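Side-chain contacts in uncharacterized ACR, COG1565 superfamily (Burkholderia thailandensis, PDB 4F3N), which is uncharacterized but has the fold of an S-adenosylmethionine-dependent methyltransferase and may belong to a family that symmetrically dimethylates arginines in proteins: residues 118-123 against 395-400; 201-206 against 282-287. All blocks are in the same frame, centred on the assembly; numbering follows the deposited sequence.

Contact 1: 118-123 against 395-400; sequences SPLFAQ and QKLISE
Leu397 reaches from the last turn of helix 384-398 to Leu120 and Phe121 in the first turns of helix 118-136. The setting is the Rossmann-like methyltransferase fold: helix 118-136 leads into strand 140-144, the first strand along the chain of a seven-stranded mixed sheet, and helix 384-398 belongs to the connection between strands 356-362 and 407-414. The backbones stay well apart, with Phe121 CA and Leu397 CA, the nearest pair, separated by 7.8 Å, leaving side chains to bridge the gap.

Traced outward, Leu397 CB leaves its helix toward helix 118-136, and a first torsion of -71° sets CG beside the backbone N. CB and CG make no close approach to residues 118-123; the two methyls make the contact. CD1 touches two neighbours, 4.1 Å from Leu120 CD2 and 4.1 Å from Phe121 CB, and bears on one residue at its tip and on the other at its root. With CG of Phe121 anti to the backbone N (chi1 180°), the ring extends beyond that root, and the Phe121 side chain as a whole crosses that of Leu397 at about a right angle.

The contact is apolar and loosely spaced. Ile372 lies against both Leu120 and Leu397, adding helix 372-376 to the cluster, while Gln363 NE2 hydrogen-bonds Leu397 O and its side chain touches Phe121. Phe121 appears to lie where this cluster meets the cofactor pocket: its side chain is about 4 Å from that of Asn214, which binds S-adenosyl-L-homocysteine in another structure of this protein, though the ligand is absent from this model, and about 3 Å from a bound 1,2-ethanediol, probably from the crystallisation liquor. The second methyl, Leu397 CD2, approaches the ring obliquely and stops 4.1 Å from Phe121 CD1.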
ATOM      1  N   SER A 118       6.789 -13.171   4.227  1.00 19.87           N
ATOM      2  CA  SER A 118       7.383 -12.105   4.995  1.00 19.66           C
ATOM      3  C   SER A 118       8.830 -12.357   5.434  1.00 19.36           C
ATOM      4  O   SER A 118       9.610 -11.463   5.270  1.00 15.15           O
ATOM      5  CB  SER A 118       6.474 -11.685   6.154  1.00 20.24           C
ATOM      6  OG  SER A 118       5.199 -11.389   5.597  1.00 20.67           O
ATOM      7  N   PRO A 119       9.174 -13.572   5.971  1.00 20.46           N
ATOM      8  CA  PRO A 119      10.604 -13.915   6.266  1.00 19.48           C
ATOM      9  C   PRO A 119      11.647 -13.753   5.148  1.00 17.89           C
ATOM     10  O   PRO A 119      12.622 -13.065   5.345  1.00 17.45           O
ATOM     11  CB  PRO A 119      10.546 -15.395   6.697  1.00 20.71           C
ATOM     12  CG  PRO A 119       9.197 -15.514   7.333  1.00 21.42           C
ATOM     13  CD  PRO A 119       8.270 -14.598   6.526  1.00 21.89           C
ATOM     14  N   LEU A 120      11.465 -14.387   4.006  1.00 17.92           N
ATOM     15  CA  LEU A 120      12.459 -14.294   2.954  1.00 16.46           C
ATOM     16  C   LEU A 120      12.455 -12.857   2.395  1.00 13.91           C
ATOM     17  O   LEU A 120      13.498 -12.290   2.054  1.00 12.53           O
ATOM     18  CB  LEU A 120      12.118 -15.299   1.877  1.00 19.20           C
ATOM     19  CG  LEU A 120      13.098 -15.296   0.755  1.00 20.66           C
ATOM     20  CD1 LEU A 120      14.382 -15.989   1.188  1.00 23.64           C
ATOM     21  CD2 LEU A 120      12.454 -15.991  -0.432  1.00 22.80           C
ATOM     22  N   PHE A 121      11.260 -12.285   2.296  1.00 12.62           N
ATOM     23  CA  PHE A 121      11.092 -10.913   1.858  1.00 11.93           C
ATOM     24  C   PHE A 121      11.836  -9.947   2.760  1.00 10.80           C
ATOM     25  O   PHE A 121      12.657  -9.141   2.283  1.00 10.61           O
ATOM     26  CB  PHE A 121       9.609 -10.548   1.722  1.00 12.28           C
ATOM     27  CG  PHE A 121       9.391  -9.141   1.280  1.00 12.94           C
ATOM     28  CD1 PHE A 121       9.369  -8.814  -0.071  1.00 12.73           C
ATOM     29  CD2 PHE A 121       9.167  -8.138   2.214  1.00 13.13           C
ATOM     30  CE1 PHE A 121       9.161  -7.507  -0.490  1.00 13.88           C
ATOM     31  CE2 PHE A 121       8.963  -6.810   1.823  1.00 13.72           C
ATOM     32  CZ  PHE A 121       8.947  -6.489   0.463  1.00 13.68           C
ATOM     33  N   ALA A 122      11.614 -10.063   4.072  1.00 10.51           N
ATOM     34  CA  ALA A 122      12.273  -9.168   5.018  1.00  9.86           C
ATOM     35  C   ALA A 122      13.802  -9.362   5.026  1.00  9.95           C
ATOM     36  O   ALA A 122      14.567  -8.398   5.144  1.00  9.49           O
ATOM     37  CB  ALA A 122      11.709  -9.394   6.422  1.00 10.02           C
ATOM     38  N   GLN A 123      14.258 -10.612   4.950  1.00 10.93           N
ATOM     39  CA  GLN A 123      15.684 -10.877   4.892  1.00 11.44           C
ATOM     40  C   GLN A 123      16.357 -10.153   3.725  1.00 10.48           C
ATOM     41  O   GLN A 123      17.452  -9.655   3.843  1.00 10.73           O
ATOM     42  CB  GLN A 123      15.959 -12.366   4.771  1.00 13.88           C
ATOM     43  CG  GLN A 123      15.684 -13.161   6.024  1.00 16.49           C
ATOM     44  CD  GLN A 123      16.129 -14.593   5.793  1.00 20.41           C
ATOM     45  OE1 GLN A 123      15.516 -15.331   5.019  1.00 21.82           O
ATOM     46  NE2 GLN A 123      17.275 -14.942   6.351  1.00 24.34           N
ATOM     47  N   GLN A 395       9.964 -17.810  -5.895  1.00 12.77           N
ATOM     48  CA  GLN A 395       9.299 -17.720  -7.183  1.00 13.13           C
ATOM     49  C   GLN A 395       8.039 -16.884  -7.110  1.00 12.08           C
ATOM     50  O   GLN A 395       7.748 -16.121  -8.029  1.00 12.18           O
ATOM     51  CB  GLN A 395       8.992 -19.129  -7.735  1.00 15.24           C
ATOM     52  CG  GLN A 395       8.325 -19.104  -9.089  1.00 18.23           C
ATOM     53  CD  GLN A 395       8.168 -20.491  -9.654  1.00 21.25           C
ATOM     54  OE1 GLN A 395       7.523 -21.344  -9.024  1.00 27.17           O
ATOM     55  NE2 GLN A 395       8.728 -20.731 -10.843  1.00 23.35           N
ATOM     56  N   LYS A 396       7.255 -17.020  -6.044  1.00 11.59           N
ATOM     57  CA  LYS A 396       6.065 -16.184  -5.888  1.00 10.82           C
ATOM     58  C   LYS A 396       6.451 -14.699  -5.828  1.00 10.40           C
ATOM     59  O   LYS A 396       5.748 -13.832  -6.378  1.00  9.96           O
ATOM     60  CB  LYS A 396       5.325 -16.572  -4.611  1.00 11.57           C
ATOM     61  N   LEU A 397       7.551 -14.423  -5.132  1.00  9.70           N
ATOM     62  CA  LEU A 397       8.002 -13.028  -4.978  1.00  9.56           C
ATOM     63  C   LEU A 397       8.521 -12.394  -6.275  1.00  9.61           C
ATOM     64  O   LEU A 397       8.389 -11.184  -6.450  1.00  9.09           O
ATOM     65  CB  LEU A 397       9.067 -12.912  -3.905  1.00  9.35           C
ATOM     66  CG  LEU A 397       8.601 -13.103  -2.466  1.00  9.36           C
ATOM     67  CD1 LEU A 397       9.747 -13.157  -1.492  1.00  9.58           C
ATOM     68  CD2 LEU A 397       7.619 -12.010  -2.042  1.00  9.26           C
ATOM     69  N   ILE A 398       9.115 -13.196  -7.164  1.00  9.42           N
ATOM     70  CA  ILE A 398       9.865 -12.645  -8.289  1.00  9.78           C
ATOM     71  C   ILE A 398       9.333 -13.044  -9.662  1.00 10.32           C
ATOM     72  O   ILE A 398       9.635 -12.366 -10.653  1.00 10.33           O
ATOM     73  CB  ILE A 398      11.425 -12.901  -8.205  1.00  9.91           C
ATOM     74  CG1 ILE A 398      11.796 -14.359  -8.528  1.00 10.27           C
ATOM     75  CG2 ILE A 398      11.943 -12.480  -6.804  1.00  9.54           C
ATOM     76  CD1 ILE A 398      13.311 -14.636  -8.537  1.00 10.60           C
ATOM     77  N   SER A 399       8.498 -14.080  -9.737  1.00 11.05           N
ATOM     78  CA  SER A 399       7.961 -14.478 -11.024  1.00 12.12           C
ATOM     79  C   SER A 399       7.056 -13.403 -11.658  1.00 12.02           C
ATOM     80  O   SER A 399       6.228 -12.800 -10.999  1.00 11.46           O
ATOM     81  CB  SER A 399       7.220 -15.834 -10.936  1.00 12.80           C
ATOM     82  OG  SER A 399       6.547 -16.059 -12.162  1.00 15.62           O
ATOM     83  N   GLU A 400       7.204 -13.209 -12.968  1.00 13.32           N
ATOM     84  CA  GLU A 400       6.347 -12.316 -13.753  1.00 14.32           C
ATOM     85  C   GLU A 400       4.882 -12.757 -13.642  1.00 14.14           C
ATOM     86  O   GLU A 400       3.973 -11.921 -13.723  1.00 13.70           O
ATOM     87  CB  GLU A 400       6.759 -12.330 -15.243  1.00 16.82           C
ATOM     88  CG  GLU A 400       5.918 -11.444 -16.137  1.00 18.94           C
ATOM     89  CD  GLU A 400       6.186 -11.663 -17.617  1.00 22.12           C
ATOM     90  OE1 GLU A 400       6.447 -12.800 -18.043  1.00 25.48           O
ATOM     91  OE2 GLU A 400       6.109 -10.673 -18.358  1.00 27.45           O
TER

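Contact 2: 201-206 against 282-287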
ATOM      1  N   ASP A 201       1.031   7.444  17.067  1.00 15.97           N
ATOM      2  CA  ASP A 201      -0.343   7.706  16.701  1.00 18.47           C
ATOM      3  C   ASP A 201      -0.449   8.546  15.404  1.00 18.79           C
ATOM      4  O   ASP A 201      -1.530   8.644  14.815  1.00 19.19           O
ATOM      5  CB  ASP A 201      -1.044   8.470  17.819  1.00 19.85           C
ATOM      6  CG  ASP A 201      -1.117   7.665  19.115  1.00 21.48           C
ATOM      7  OD1 ASP A 201      -0.817   6.469  19.072  1.00 22.36           O
ATOM      8  OD2 ASP A 201      -1.479   8.224  20.165  1.00 24.64           O
ATOM      9  N   ALA A 202       0.649   9.159  14.996  1.00 19.08           N
ATOM     10  CA  ALA A 202       0.681  10.003  13.798  1.00 19.78           C
ATOM     11  C   ALA A 202       2.100  10.102  13.281  1.00 19.33           C
ATOM     12  O   ALA A 202       3.038   9.824  14.009  1.00 19.05           O
ATOM     13  CB  ALA A 202       0.145  11.380  14.123  1.00 21.16           C
ATOM     14  N   LEU A 203       2.290  10.482  12.026  1.00 20.34           N
ATOM     15  CA  LEU A 203       3.652  10.750  11.578  1.00 19.19           C
ATOM     16  C   LEU A 203       4.240  11.899  12.424  1.00 18.93           C
ATOM     17  O   LEU A 203       3.558  12.895  12.691  1.00 20.38           O
ATOM     18  CB  LEU A 203       3.679  11.125  10.099  1.00 18.90           C
ATOM     19  CG  LEU A 203       3.271  10.074   9.072  1.00 18.42           C
ATOM     20  CD1 LEU A 203       3.115  10.695   7.685  1.00 18.67           C
ATOM     21  CD2 LEU A 203       4.268   8.924   9.053  1.00 19.17           C
ATOM     22  N   PRO A 204       5.512  11.789  12.836  1.00 18.63           N
ATOM     23  CA  PRO A 204       6.201  12.919  13.497  1.00 18.43           C
ATOM     24  C   PRO A 204       6.510  14.055  12.488  1.00 18.45           C
ATOM     25  O   PRO A 204       6.407  13.830  11.281  1.00 18.04           O
ATOM     26  CB  PRO A 204       7.488  12.278  13.993  1.00 19.10           C
ATOM     27  CG  PRO A 204       7.793  11.290  12.930  1.00 17.98           C
ATOM     28  CD  PRO A 204       6.456  10.691  12.549  1.00 17.96           C
ATOM     29  N   GLU A 205       6.868  15.237  12.994  1.00 18.73           N
ATOM     30  CA  GLU A 205       7.204  16.391  12.127  1.00 19.05           C
ATOM     31  C   GLU A 205       8.480  16.153  11.347  1.00 18.80           C
ATOM     32  O   GLU A 205       8.632  16.607  10.202  1.00 18.80           O
ATOM     33  CB  GLU A 205       7.323  17.664  12.981  1.00 20.37           C
ATOM     34  N   ARG A 206       9.409  15.435  11.966  1.00 18.02           N
ATOM     35  CA  ARG A 206      10.713  15.184  11.369  1.00 17.29           C
ATOM     36  C   ARG A 206      11.159  13.778  11.682  1.00 15.88           C
ATOM     37  O   ARG A 206      10.846  13.217  12.749  1.00 16.75           O
ATOM     38  CB  ARG A 206      11.761  16.191  11.865  1.00 18.35           C
ATOM     39  N   VAL A 282       2.420  10.655   0.567  1.00  9.19           N
ATOM     40  CA  VAL A 282       3.810  10.658   0.130  1.00  9.28           C
ATOM     41  C   VAL A 282       4.437  12.048   0.272  1.00 10.25           C
ATOM     42  O   VAL A 282       5.571  12.175   0.734  1.00  9.36           O
ATOM     43  CB  VAL A 282       3.958  10.078  -1.271  1.00  9.14           C
ATOM     44  CG1 VAL A 282       5.399  10.252  -1.854  1.00  9.32           C
ATOM     45  CG2 VAL A 282       3.563   8.606  -1.217  1.00  8.86           C
ATOM     46  N   ARG A 283       3.672  13.105  -0.032  1.00 11.08           N
ATOM     47  CA  ARG A 283       4.189  14.441   0.214  1.00 12.59           C
ATOM     48  C   ARG A 283       4.536  14.609   1.675  1.00 11.99           C
ATOM     49  O   ARG A 283       5.574  15.180   1.973  1.00 12.66           O
ATOM     50  CB  ARG A 283       3.186  15.506  -0.207  1.00 14.22           C
ATOM     51  CG  ARG A 283       3.013  15.592  -1.710  1.00 16.35           C
ATOM     52  CD  ARG A 283       2.005  16.677  -2.040  1.00 19.48           C
ATOM     53  NE  ARG A 283       1.885  16.904  -3.473  1.00 23.02           N
ATOM     54  CZ  ARG A 283       0.883  17.556  -4.061  1.00 26.41           C
ATOM     55  NH1 ARG A 283      -0.120  18.072  -3.349  1.00 30.42           N
ATOM     56  NH2 ARG A 283       0.900  17.732  -5.377  1.00 29.12           N
ATOM     57  N   THR A 284       3.644  14.180   2.563  1.00 11.66           N
ATOM     58  CA  THR A 284       3.827  14.375   4.000  1.00 11.47           C
ATOM     59  C   THR A 284       5.051  13.602   4.475  1.00 11.09           C
ATOM     60  O   THR A 284       5.846  14.111   5.235  1.00 10.99           O
ATOM     61  CB  THR A 284       2.565  13.951   4.789  1.00 11.33           C
ATOM     62  OG1 THR A 284       1.445  14.767   4.350  1.00 11.72           O
ATOM     63  CG2 THR A 284       2.776  14.048   6.261  1.00 12.22           C
ATOM     64  N   VAL A 285       5.184  12.358   4.032  1.00 10.36           N
ATOM     65  CA  VAL A 285       6.374  11.556   4.388  1.00  9.93           C
ATOM     66  C   VAL A 285       7.687  12.165   3.923  1.00 10.21           C
ATOM     67  O   VAL A 285       8.674  12.219   4.669  1.00 10.27           O
ATOM     68  CB  VAL A 285       6.229  10.122   3.836  1.00  9.67           C
ATOM     69  CG1 VAL A 285       7.525   9.313   4.065  1.00  9.59           C
ATOM     70  CG2 VAL A 285       5.002   9.474   4.474  1.00  9.23           C
ATOM     71  N   CYS A 286       7.710  12.648   2.698  1.00 10.39           N
ATOM     72  CA  CYS A 286       8.928  13.151   2.101  1.00 10.99           C
ATOM     73  C   CYS A 286       9.282  14.533   2.674  1.00 12.06           C
ATOM     74  O   CYS A 286      10.456  14.886   2.762  1.00 12.14           O
ATOM     75  CB  CYS A 286       8.844  13.156   0.577  1.00 11.08           C
ATOM     76  SG  CYS A 286       8.938  11.498  -0.131  1.00 11.77           S
ATOM     77  N   ALA A 287       8.279  15.275   3.128  1.00 12.24           N
ATOM     78  CA  ALA A 287       8.555  16.548   3.790  1.00 13.24           C
ATOM     79  C   ALA A 287       9.084  16.287   5.216  1.00 13.52           C
ATOM     80  O   ALA A 287       9.932  17.037   5.741  1.00 14.15           O
ATOM     81  CB  ALA A 287       7.320  17.425   3.806  1.00 13.60           C
TER
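Leu203 meets Thr284 and Val285 through a single methyl, CD1, directed at two consecutive residues of helix 276-288. Leu203 CD1 stands 3.7 Å from Thr284 CG2 and 3.9 Å from Val285 CG2, so one methyl rests against a branch of each. The Leu203 and Val285 side chains run about perpendicular to each other. The burial is graded: Val285 is buried, Leu203 partly exposed and Thr284 exposed, which places the contact at the margin of the core. Phe281 and Met288 of the same helix, together with Met142 of strand 140-144, also touch Leu203 and carry the apolar patch inward to the sheet.

The polar interactions serve each segment separately. At a first torsion of -60°, Thr284 OG1 lies beside its own backbone N and hydrogen-bonds Ala280 O one turn earlier; the same rotation swings CG2 to the far side from that N, leaving the methyl to face Leu203. Thr284 therefore spends its hydroxyl on its helix and its methyl on the loop. Asp201 OD1 forms a salt bridge with Arg179 NH2, tying the start of the loop to helix 179-189.

Backbone separation agrees with a contact made by side chains alone: Leu203 CA and Val285 CA, the nearest pair, are 7.7 Å apart. Far from the residues that bind S-adenosyl-L-homocysteine, the contact ties the loop leaving edge strand 197-200 to the helix that precedes strand 293-298. These strands are not adjacent in the sheet, and the loop-to-helix packing bridges them within the Rossmann-like methyltransferase fold.

From the N terminus, the chain opens contact 1 at residues 118-123, then lays down strands 140-144, 168-172 and 197-200 before reaching the loop 201-206 of contact 2. Contact 2 closes at 282-287, after strand 210-214 and the antiparallel sheet built around strands 223-228 and 231-239. The chain continues through strands 293-298 and 356-362 and returns to contact 1 at 395-400. Contact 2 is therefore nested inside contact 1. Their centres lie 28 Å apart and they do not touch: contact 1 joins two helices near the cofactor pocket, whereas contact 2 joins a crossover loop to a helix away from it.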